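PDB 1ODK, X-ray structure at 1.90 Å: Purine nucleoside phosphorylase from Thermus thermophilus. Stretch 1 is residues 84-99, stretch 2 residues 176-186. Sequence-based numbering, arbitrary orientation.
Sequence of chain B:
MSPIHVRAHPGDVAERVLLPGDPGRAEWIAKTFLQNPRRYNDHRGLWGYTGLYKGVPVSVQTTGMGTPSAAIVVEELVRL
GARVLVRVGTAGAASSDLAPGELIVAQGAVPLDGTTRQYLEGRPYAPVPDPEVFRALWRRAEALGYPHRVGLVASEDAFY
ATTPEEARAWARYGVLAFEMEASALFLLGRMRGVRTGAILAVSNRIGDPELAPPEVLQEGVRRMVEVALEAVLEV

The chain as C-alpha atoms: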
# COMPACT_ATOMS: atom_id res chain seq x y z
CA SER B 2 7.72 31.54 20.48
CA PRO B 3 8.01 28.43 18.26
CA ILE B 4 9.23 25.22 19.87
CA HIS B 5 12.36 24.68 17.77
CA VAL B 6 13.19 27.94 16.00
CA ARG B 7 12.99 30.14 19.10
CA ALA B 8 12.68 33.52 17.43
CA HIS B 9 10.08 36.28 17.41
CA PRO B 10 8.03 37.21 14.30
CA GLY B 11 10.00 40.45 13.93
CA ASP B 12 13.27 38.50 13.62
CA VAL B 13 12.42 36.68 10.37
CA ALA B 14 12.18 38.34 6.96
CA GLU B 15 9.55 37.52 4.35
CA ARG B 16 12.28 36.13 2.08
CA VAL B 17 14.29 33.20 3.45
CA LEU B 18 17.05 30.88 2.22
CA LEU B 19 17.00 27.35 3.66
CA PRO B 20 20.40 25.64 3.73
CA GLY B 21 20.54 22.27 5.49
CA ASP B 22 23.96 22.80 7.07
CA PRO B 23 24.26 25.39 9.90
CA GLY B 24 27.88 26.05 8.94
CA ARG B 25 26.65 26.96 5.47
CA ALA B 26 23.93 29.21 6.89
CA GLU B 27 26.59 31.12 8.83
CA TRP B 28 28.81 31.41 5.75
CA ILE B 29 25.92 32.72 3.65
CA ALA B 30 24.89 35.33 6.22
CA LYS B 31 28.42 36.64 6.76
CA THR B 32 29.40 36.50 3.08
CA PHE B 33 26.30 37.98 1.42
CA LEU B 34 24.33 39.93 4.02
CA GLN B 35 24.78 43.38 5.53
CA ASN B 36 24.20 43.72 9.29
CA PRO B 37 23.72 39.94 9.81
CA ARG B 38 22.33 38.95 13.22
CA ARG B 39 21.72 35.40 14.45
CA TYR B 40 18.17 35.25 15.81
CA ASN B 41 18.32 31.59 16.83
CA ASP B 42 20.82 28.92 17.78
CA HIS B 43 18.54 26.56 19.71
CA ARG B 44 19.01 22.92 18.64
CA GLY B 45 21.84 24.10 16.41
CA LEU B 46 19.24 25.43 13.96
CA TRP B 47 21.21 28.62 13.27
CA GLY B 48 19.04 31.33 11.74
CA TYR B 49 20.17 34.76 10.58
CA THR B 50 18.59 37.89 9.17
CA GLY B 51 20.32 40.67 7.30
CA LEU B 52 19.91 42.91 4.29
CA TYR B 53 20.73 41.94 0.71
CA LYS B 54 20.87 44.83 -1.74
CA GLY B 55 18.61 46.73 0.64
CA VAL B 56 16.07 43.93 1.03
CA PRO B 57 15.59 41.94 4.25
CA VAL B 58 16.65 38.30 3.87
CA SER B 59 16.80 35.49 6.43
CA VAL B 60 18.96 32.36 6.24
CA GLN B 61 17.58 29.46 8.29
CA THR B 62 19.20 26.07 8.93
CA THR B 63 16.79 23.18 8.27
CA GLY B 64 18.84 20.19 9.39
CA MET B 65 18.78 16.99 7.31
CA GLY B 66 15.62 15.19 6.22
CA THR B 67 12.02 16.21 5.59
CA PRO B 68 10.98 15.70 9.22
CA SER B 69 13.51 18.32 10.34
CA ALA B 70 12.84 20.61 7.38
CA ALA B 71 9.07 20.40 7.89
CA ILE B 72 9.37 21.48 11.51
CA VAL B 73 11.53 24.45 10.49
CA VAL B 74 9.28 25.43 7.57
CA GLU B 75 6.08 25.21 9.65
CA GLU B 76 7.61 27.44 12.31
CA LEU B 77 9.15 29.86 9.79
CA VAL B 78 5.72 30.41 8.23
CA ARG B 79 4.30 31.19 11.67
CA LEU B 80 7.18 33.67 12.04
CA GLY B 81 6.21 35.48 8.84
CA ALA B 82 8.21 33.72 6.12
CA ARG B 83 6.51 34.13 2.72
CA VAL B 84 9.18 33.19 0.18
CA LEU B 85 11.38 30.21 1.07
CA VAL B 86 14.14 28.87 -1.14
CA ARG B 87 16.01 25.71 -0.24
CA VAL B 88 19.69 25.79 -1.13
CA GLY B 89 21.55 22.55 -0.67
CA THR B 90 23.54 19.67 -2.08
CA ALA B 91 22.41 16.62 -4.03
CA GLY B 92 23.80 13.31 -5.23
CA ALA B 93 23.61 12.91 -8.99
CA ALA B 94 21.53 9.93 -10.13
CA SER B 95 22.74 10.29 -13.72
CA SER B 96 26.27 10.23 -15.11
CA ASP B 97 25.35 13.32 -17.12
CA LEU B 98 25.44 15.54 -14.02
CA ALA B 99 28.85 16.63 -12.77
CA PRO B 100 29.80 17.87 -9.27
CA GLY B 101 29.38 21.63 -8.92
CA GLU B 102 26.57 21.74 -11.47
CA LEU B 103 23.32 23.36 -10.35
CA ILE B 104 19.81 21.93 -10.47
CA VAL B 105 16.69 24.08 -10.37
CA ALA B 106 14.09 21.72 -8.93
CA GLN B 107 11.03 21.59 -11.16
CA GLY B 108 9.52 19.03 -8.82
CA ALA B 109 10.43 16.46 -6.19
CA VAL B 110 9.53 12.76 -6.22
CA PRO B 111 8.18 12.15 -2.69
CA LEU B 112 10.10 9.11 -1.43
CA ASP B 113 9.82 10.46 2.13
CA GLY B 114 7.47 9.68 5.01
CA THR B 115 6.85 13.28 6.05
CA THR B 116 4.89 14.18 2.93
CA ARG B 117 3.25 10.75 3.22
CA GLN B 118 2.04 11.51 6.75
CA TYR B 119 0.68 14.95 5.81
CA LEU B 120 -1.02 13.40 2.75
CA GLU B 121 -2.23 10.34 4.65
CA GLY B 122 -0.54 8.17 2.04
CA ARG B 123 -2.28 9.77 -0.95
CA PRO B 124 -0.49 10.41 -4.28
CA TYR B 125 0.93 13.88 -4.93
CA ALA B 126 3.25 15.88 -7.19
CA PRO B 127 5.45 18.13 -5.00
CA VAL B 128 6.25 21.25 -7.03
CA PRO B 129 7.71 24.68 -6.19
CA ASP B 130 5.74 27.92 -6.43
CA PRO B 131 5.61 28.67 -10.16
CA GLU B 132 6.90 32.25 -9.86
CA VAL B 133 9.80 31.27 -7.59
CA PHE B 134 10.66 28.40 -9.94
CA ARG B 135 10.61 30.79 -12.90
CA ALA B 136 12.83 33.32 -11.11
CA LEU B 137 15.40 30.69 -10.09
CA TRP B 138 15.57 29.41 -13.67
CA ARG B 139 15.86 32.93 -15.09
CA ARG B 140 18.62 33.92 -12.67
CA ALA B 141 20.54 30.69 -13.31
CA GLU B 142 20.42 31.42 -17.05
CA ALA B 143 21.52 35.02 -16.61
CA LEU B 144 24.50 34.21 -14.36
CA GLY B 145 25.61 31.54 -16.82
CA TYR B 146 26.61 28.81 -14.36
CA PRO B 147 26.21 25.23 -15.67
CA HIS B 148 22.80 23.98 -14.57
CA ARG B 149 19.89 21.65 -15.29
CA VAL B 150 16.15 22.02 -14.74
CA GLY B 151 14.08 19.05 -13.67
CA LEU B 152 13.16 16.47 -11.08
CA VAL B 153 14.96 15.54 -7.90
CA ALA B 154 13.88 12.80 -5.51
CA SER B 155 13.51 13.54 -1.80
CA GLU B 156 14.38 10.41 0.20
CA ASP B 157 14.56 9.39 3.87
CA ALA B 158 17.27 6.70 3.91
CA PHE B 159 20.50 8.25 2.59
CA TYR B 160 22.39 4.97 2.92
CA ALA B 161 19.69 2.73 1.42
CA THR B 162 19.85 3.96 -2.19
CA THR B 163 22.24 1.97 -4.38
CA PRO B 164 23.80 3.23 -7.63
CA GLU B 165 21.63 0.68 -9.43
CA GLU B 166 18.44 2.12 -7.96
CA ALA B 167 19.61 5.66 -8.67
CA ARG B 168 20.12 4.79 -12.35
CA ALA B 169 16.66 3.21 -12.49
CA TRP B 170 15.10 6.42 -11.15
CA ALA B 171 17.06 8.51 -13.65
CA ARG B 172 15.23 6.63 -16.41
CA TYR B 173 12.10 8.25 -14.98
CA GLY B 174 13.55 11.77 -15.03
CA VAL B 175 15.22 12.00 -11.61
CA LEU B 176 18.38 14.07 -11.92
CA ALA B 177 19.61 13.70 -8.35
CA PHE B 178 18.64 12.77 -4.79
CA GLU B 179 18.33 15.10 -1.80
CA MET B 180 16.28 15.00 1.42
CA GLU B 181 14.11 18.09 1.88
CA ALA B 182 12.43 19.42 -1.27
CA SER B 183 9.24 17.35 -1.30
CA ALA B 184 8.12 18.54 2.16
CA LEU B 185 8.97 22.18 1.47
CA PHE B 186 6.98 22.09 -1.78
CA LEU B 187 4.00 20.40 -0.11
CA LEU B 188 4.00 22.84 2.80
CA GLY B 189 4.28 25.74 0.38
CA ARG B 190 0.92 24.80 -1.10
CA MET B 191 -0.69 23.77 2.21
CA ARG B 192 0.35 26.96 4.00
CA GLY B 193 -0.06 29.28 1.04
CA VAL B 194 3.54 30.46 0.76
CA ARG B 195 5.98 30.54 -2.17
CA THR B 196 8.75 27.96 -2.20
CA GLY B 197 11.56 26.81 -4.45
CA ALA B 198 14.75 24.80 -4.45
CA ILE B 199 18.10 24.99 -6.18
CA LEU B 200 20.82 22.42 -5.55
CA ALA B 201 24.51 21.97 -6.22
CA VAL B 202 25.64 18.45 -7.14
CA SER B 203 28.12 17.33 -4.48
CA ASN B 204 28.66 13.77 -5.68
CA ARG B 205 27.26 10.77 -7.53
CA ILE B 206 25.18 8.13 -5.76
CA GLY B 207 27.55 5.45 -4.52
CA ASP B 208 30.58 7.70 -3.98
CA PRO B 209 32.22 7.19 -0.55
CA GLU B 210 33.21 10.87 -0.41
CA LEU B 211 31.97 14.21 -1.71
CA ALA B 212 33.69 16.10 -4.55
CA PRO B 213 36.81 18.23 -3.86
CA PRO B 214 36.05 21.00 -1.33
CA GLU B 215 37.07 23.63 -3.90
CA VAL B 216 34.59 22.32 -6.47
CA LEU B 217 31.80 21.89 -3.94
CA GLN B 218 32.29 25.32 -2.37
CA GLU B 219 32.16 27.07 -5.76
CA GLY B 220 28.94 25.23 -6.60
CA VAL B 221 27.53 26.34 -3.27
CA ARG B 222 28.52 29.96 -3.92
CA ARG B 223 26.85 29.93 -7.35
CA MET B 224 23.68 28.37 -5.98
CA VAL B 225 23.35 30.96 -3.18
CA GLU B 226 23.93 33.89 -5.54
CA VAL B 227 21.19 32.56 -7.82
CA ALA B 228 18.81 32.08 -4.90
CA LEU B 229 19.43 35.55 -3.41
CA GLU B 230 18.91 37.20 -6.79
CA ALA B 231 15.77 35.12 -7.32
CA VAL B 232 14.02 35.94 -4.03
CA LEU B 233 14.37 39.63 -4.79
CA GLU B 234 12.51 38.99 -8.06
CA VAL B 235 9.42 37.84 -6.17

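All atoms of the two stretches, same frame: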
# COMPACT_ATOMS: atom_id res chain seq x y z
N VAL B 84 8.44 33.71 1.32
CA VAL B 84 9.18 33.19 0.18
C VAL B 84 10.35 32.38 0.75
O VAL B 84 11.25 32.94 1.38
CB VAL B 84 9.72 34.34 -0.71
CG1 VAL B 84 10.50 33.78 -1.88
CG2 VAL B 84 8.55 35.19 -1.21
N LEU B 85 10.33 31.07 0.53
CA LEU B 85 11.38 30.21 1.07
C LEU B 85 12.07 29.39 -0.01
O LEU B 85 11.43 28.59 -0.70
CB LEU B 85 10.80 29.27 2.13
CG LEU B 85 10.03 29.95 3.27
CD1 LEU B 85 8.62 30.27 2.79
CD2 LEU B 85 9.96 29.03 4.48
N VAL B 86 13.38 29.58 -0.14
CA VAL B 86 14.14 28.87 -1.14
C VAL B 86 15.20 27.96 -0.54
O VAL B 86 16.14 28.43 0.12
CB VAL B 86 14.82 29.86 -2.13
CG1 VAL B 86 15.70 29.10 -3.13
CG2 VAL B 86 13.75 30.66 -2.87
N ARG B 87 15.04 26.66 -0.74
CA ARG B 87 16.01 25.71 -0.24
C ARG B 87 17.26 25.79 -1.10
O ARG B 87 17.19 25.88 -2.32
CB ARG B 87 15.46 24.27 -0.29
CG ARG B 87 16.54 23.19 -0.13
CD ARG B 87 15.95 21.80 0.07
NE ARG B 87 16.89 20.74 -0.30
CZ ARG B 87 18.05 20.50 0.31
NH1 ARG B 87 18.43 21.25 1.34
NH2 ARG B 87 18.83 19.52 -0.13
N VAL B 88 18.42 25.79 -0.44
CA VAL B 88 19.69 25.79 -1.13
C VAL B 88 20.46 24.67 -0.47
O VAL B 88 20.69 24.68 0.74
CB VAL B 88 20.47 27.13 -0.97
CG1 VAL B 88 19.78 28.23 -1.78
CG2 VAL B 88 20.56 27.52 0.50
N GLY B 89 20.83 23.66 -1.26
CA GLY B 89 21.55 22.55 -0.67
C GLY B 89 22.34 21.75 -1.67
O GLY B 89 22.56 22.19 -2.80
N THR B 90 22.75 20.57 -1.25
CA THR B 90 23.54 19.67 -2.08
C THR B 90 22.70 18.47 -2.49
O THR B 90 21.67 18.17 -1.87
CB THR B 90 24.77 19.17 -1.33
OG1 THR B 90 24.35 18.66 -0.06
CG2 THR B 90 25.76 20.31 -1.12
N ALA B 91 23.13 17.79 -3.54
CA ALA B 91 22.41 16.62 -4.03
C ALA B 91 23.37 15.63 -4.68
O ALA B 91 24.42 16.01 -5.20
CB ALA B 91 21.34 17.05 -5.04
N GLY B 92 22.99 14.36 -4.63
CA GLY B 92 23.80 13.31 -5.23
C GLY B 92 23.24 12.98 -6.59
O GLY B 92 22.08 12.58 -6.71
N ALA B 93 24.05 13.17 -7.63
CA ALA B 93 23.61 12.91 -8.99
C ALA B 93 23.18 11.46 -9.19
O ALA B 93 23.86 10.53 -8.73
CB ALA B 93 24.72 13.26 -9.98
N ALA B 94 22.04 11.27 -9.85
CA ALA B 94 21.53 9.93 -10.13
C ALA B 94 22.01 9.52 -11.52
O ALA B 94 22.12 8.33 -11.82
CB ALA B 94 20.00 9.94 -10.08
N SER B 95 22.28 10.52 -12.35
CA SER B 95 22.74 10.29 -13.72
C SER B 95 24.24 10.56 -13.83
O SER B 95 24.83 11.24 -12.98
CB SER B 95 22.01 11.23 -14.69
OG SER B 95 20.63 11.34 -14.36
N SER B 96 24.85 10.03 -14.88
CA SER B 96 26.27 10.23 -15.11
C SER B 96 26.44 11.55 -15.85
O SER B 96 27.55 12.09 -15.94
CB SER B 96 26.84 9.09 -15.96
OG SER B 96 26.19 9.03 -17.22
N ASP B 97 25.34 12.07 -16.37
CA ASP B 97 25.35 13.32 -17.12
C ASP B 97 25.64 14.53 -16.22
O ASP B 97 26.23 15.51 -16.67
CB ASP B 97 24.02 13.51 -17.85
CG ASP B 97 24.10 14.56 -18.96
OD1 ASP B 97 23.09 14.76 -19.66
OD2 ASP B 97 25.18 15.17 -19.13
N LEU B 98 25.22 14.45 -14.96
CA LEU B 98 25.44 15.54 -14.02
C LEU B 98 26.82 15.46 -13.38
O LEU B 98 27.23 14.40 -12.91
CB LEU B 98 24.37 15.54 -12.93
CG LEU B 98 23.00 16.11 -13.29
CD1 LEU B 98 22.04 15.92 -12.12
CD2 LEU B 98 23.13 17.58 -13.63
N ALA B 99 27.52 16.58 -13.36
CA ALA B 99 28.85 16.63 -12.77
C ALA B 99 28.83 17.45 -11.48
O ALA B 99 28.01 18.36 -11.32
CB ALA B 99 29.83 17.24 -13.75
N LEU B 176 17.02 13.60 -11.65
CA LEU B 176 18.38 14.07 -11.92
C LEU B 176 19.32 13.78 -10.76
O LEU B 176 20.48 13.47 -10.96
CB LEU B 176 18.37 15.57 -12.19
CG LEU B 176 17.51 16.05 -13.36
CD1 LEU B 176 17.54 17.56 -13.42
CD2 LEU B 176 18.03 15.44 -14.66
N ALA B 177 18.80 13.91 -9.54
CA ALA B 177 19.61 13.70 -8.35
C ALA B 177 18.72 13.46 -7.13
O ALA B 177 17.50 13.66 -7.20
CB ALA B 177 20.50 14.93 -8.11
N PHE B 178 19.34 13.04 -6.03
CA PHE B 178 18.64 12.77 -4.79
C PHE B 178 19.04 13.76 -3.70
O PHE B 178 20.21 14.10 -3.56
CB PHE B 178 18.95 11.36 -4.27
CG PHE B 178 18.32 10.26 -5.08
CD1 PHE B 178 18.79 9.97 -6.35
CD2 PHE B 178 17.26 9.53 -4.56
CE1 PHE B 178 18.20 8.95 -7.11
CE2 PHE B 178 16.67 8.51 -5.30
CZ PHE B 178 17.14 8.22 -6.58
N GLU B 179 18.07 14.21 -2.92
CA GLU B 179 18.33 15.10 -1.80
C GLU B 179 17.33 14.68 -0.72
O GLU B 179 16.69 13.64 -0.86
CB GLU B 179 18.21 16.57 -2.21
CG GLU B 179 16.99 16.94 -3.01
CD GLU B 179 15.79 17.16 -2.14
OE1 GLU B 179 15.81 18.12 -1.34
OE2 GLU B 179 14.83 16.37 -2.25
N MET B 180 17.17 15.45 0.35
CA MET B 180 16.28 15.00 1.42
C MET B 180 15.36 16.04 2.04
O MET B 180 15.00 15.92 3.21
CB MET B 180 17.14 14.37 2.53
CG MET B 180 18.07 13.25 2.06
SD MET B 180 19.26 12.72 3.33
CE MET B 180 18.14 11.95 4.51
N GLU B 181 14.96 17.05 1.28
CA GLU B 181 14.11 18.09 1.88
C GLU B 181 13.04 18.70 0.98
O GLU B 181 11.97 19.09 1.46
CB GLU B 181 15.00 19.22 2.41
CG GLU B 181 15.91 18.85 3.58
CD GLU B 181 17.18 18.13 3.19
OE1 GLU B 181 17.88 17.64 4.11
OE2 GLU B 181 17.50 18.04 1.98
N ALA B 182 13.33 18.79 -0.31
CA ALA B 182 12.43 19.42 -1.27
C ALA B 182 10.95 19.05 -1.26
O ALA B 182 10.10 19.94 -1.24
CB ALA B 182 12.99 19.25 -2.68
N SER B 183 10.64 17.76 -1.28
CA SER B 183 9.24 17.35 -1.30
C SER B 183 8.39 17.99 -0.20
O SER B 183 7.31 18.52 -0.48
CB SER B 183 9.15 15.82 -1.20
OG SER B 183 9.66 15.37 0.04
N ALA B 184 8.87 17.97 1.04
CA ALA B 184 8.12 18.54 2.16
C ALA B 184 7.96 20.06 2.05
O ALA B 184 6.91 20.61 2.35
CB ALA B 184 8.80 18.18 3.50
N LEU B 185 9.03 20.73 1.62
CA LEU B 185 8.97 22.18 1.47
C LEU B 185 7.90 22.53 0.43
O LEU B 185 7.06 23.40 0.67
CB LEU B 185 10.33 22.70 0.99
CG LEU B 185 10.43 24.18 0.62
CD1 LEU B 185 10.21 25.05 1.86
CD2 LEU B 185 11.80 24.44 -0.00
N PHE B 186 7.93 21.84 -0.70
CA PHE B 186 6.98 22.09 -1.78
C PHE B 186 5.55 21.85 -1.30
O PHE B 186 4.66 22.67 -1.55
CB PHE B 186 7.30 21.20 -2.99
CG PHE B 186 8.57 21.57 -3.71
CD1 PHE B 186 9.10 20.73 -4.69
CD2 PHE B 186 9.23 22.77 -3.43
CE1 PHE B 186 10.27 21.07 -5.37
CE2 PHE B 186 10.40 23.12 -4.10
CZ PHE B 186 10.92 22.27 -5.07

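The two stretches meet first as antiparallel strands. Gly-92 and Phe-178 form a hydrogen-bonded pair in which each backbone satisfies the other: Gly-92 N donates to Phe-178 O at 3.0 Å (163° at the hydrogen), and Phe-178 N donates to Gly-92 O at 2.9 Å (161°). The next pair, Ala-93 with Ala-177, is of the non-hydrogen-bonded type, and its CA atoms lie 4.1 Å apart. The ladder closes with Ala-94 N donating to Leu-176 O at 2.9 Å, nearly linear at 173°. Phe-178 O also receives a CA-H...O contact from Ala-91, with Ala-91 CA 3.4 Å from Phe-178 O and an angle of 121°.

Farther along, the link passes to charged side chains. Arg-87, with chi1 to chi3 all t, is extended, and its guanidinium meets two carboxylates. Arg-87 NE donates to Glu-179 OE1 at 3.0 Å; the 137° angle is bent, but the pair is both a hydrogen bond and a salt bridge. The same Glu-179 OE1 accepts from two backbone amides, Ala-182 N at 2.8 Å (167°) and Glu-181 N at 3.0 Å (153°), so one oxygen ties the arginine to the turn entering the helix. Arg-87 NH2 lies 2.9 Å from Glu-181 OE2, yet that oxygen sits over a face of the guanidinium. No N-H points at it, and the salt bridge is therefore one of charge alone. Glu-181 OE2 accepts a weak bond from Met-180 N (3.1 Å, 131°). The other carboxylate oxygens, Glu-179 OE2 and Glu-181 OE1, are satisfied elsewhere in the structure.

Apolar contacts fill in around these polar links. Ala-94 CB meets the edge of the Phe-178 ring, 3.6 Å from Phe-178 CE1, while Leu-98 CD1 packs 3.7 Å from Leu-176 CB. At the helix, Leu-185 CD2 lies 3.7 Å from Arg-87 CB, against the aliphatic base of the arginine.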